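Long-range contact in Hpr(Ser) kinase (Coxiella burnetii, PDB 3TQF), which probably phosphorylates and dephosphorylates a serine of the phosphocarrier protein HPr, using ATP for the kinase reaction: residues L43-V48 and G60-V65. Residues are numbered along the deposited sequence; the frame is centred on the assembly and turned at random.
Sequences LVCDDV and GSCPSV
Val-48, whose O lies 4.1 Å from Pro-63 CD across the contact, gives its N-H to Asp-46 O, with a donor-acceptor distance of 2.7 Å. This bond spans a single residue, Asp-47, whose phi of 67° and psi of -68° identify a classic gamma turn. Beside the turn, the two segments are joined covalently: Cys-45 SG lies 2.0 Å from Cys-62 SG, with a right-handed torsion of 50° about the disulfide. Each sulfur stands anti to its own backbone N, and the CA atoms of Cys-45 and Cys-62 come within 5.1 Å. The proline ring adds an apolar contact, Pro-63 CD being 3.9 Å from Cys-45 SG. On the strand side of the disulfide, one methyl of Val-44, CG1, meets Gly-60 O at 3.8 Å, while the valine side chain also touches Phe-11 and Val-13. The side chain of Asp-46 leaves the backbone away from 60-65, and its OD1 makes a weak hydrogen bond with Ser-30 OG, in what is probably the P-loop. Backbone bonds of Val-44 and Cys-45 to Phe-11 mark a classic beta bulge, and the disulfide ties this bulged strand end to the segment leaving the 48-53/58-61 hairpin, within the HPr kinase C-terminal domain.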
# COMPACT_ATOMS: atom_id res chain seq x y z
N LEU A 43 18.36 3.32 0.07
CA LEU A 43 18.69 3.74 -1.29
C LEU A 43 20.20 3.77 -1.47
O LEU A 43 20.92 4.27 -0.61
CB LEU A 43 18.12 5.14 -1.55
CG LEU A 43 18.53 5.88 -2.83
CD1 LEU A 43 18.08 5.14 -4.07
CD2 LEU A 43 17.97 7.29 -2.80
N VAL A 44 20.68 3.22 -2.58
CA VAL A 44 22.05 3.45 -3.00
C VAL A 44 22.03 4.50 -4.10
O VAL A 44 22.70 5.53 -3.99
CB VAL A 44 22.75 2.17 -3.48
CG1 VAL A 44 24.23 2.42 -3.69
CG2 VAL A 44 22.56 1.06 -2.47
N CYS A 45 21.24 4.27 -5.15
CA CYS A 45 21.15 5.22 -6.25
C CYS A 45 19.91 5.07 -7.14
O CYS A 45 19.42 3.96 -7.35
CB CYS A 45 22.40 5.12 -7.12
SG CYS A 45 22.81 6.66 -7.96
N ASP A 46 19.44 6.20 -7.66
CA ASP A 46 18.34 6.23 -8.62
C ASP A 46 18.94 6.33 -10.02
O ASP A 46 20.02 6.90 -10.20
CB ASP A 46 17.45 7.45 -8.35
CG ASP A 46 16.01 7.28 -8.85
OD1 ASP A 46 15.38 6.23 -8.55
OD2 ASP A 46 15.49 8.21 -9.51
N ASP A 47 18.25 5.75 -11.00
CA ASP A 47 18.59 5.87 -12.42
C ASP A 47 19.90 5.21 -12.87
O ASP A 47 19.86 4.26 -13.65
CB ASP A 47 18.59 7.34 -12.88
CG ASP A 47 18.77 7.47 -14.39
OD1 ASP A 47 18.12 6.70 -15.13
OD2 ASP A 47 19.55 8.34 -14.83
N VAL A 48 21.04 5.72 -12.42
CA VAL A 48 22.35 5.24 -12.90
C VAL A 48 23.28 4.85 -11.75
O VAL A 48 23.27 5.49 -10.71
CB VAL A 48 23.04 6.29 -13.79
CG1 VAL A 48 24.46 5.88 -14.11
CG2 VAL A 48 22.25 6.49 -15.07
N GLY A 60 28.49 -1.59 -6.21
CA GLY A 60 27.75 -0.54 -6.90
C GLY A 60 27.72 0.73 -6.06
O GLY A 60 27.40 0.68 -4.88
N SER A 61 28.03 1.86 -6.69
CA SER A 61 28.11 3.14 -5.99
C SER A 61 27.45 4.24 -6.81
O SER A 61 27.47 4.21 -8.03
CB SER A 61 29.57 3.49 -5.72
OG SER A 61 30.38 3.11 -6.80
N CYS A 62 26.86 5.20 -6.10
CA CYS A 62 26.15 6.31 -6.73
C CYS A 62 27.14 7.45 -6.92
O CYS A 62 27.92 7.74 -6.01
CB CYS A 62 25.01 6.76 -5.82
SG CYS A 62 23.72 7.82 -6.56
N PRO A 63 27.12 8.11 -8.09
CA PRO A 63 27.98 9.28 -8.25
C PRO A 63 27.47 10.44 -7.40
O PRO A 63 26.26 10.52 -7.15
CB PRO A 63 27.89 9.60 -9.75
CG PRO A 63 26.65 8.95 -10.23
CD PRO A 63 26.32 7.82 -9.29
N SER A 64 28.37 11.32 -6.96
CA SER A 64 28.01 12.47 -6.12
C SER A 64 26.94 13.34 -6.78
O SER A 64 26.50 13.07 -7.89
CB SER A 64 29.25 13.34 -5.85
OG SER A 64 30.38 12.57 -5.46
N VAL A 65 26.53 14.39 -6.08
CA VAL A 65 25.59 15.38 -6.61
C VAL A 65 24.19 14.79 -6.67
O VAL A 65 23.26 15.33 -6.07
CB VAL A 65 26.01 15.93 -8.00
CG1 VAL A 65 25.10 17.09 -8.41
CG2 VAL A 65 27.46 16.39 -7.98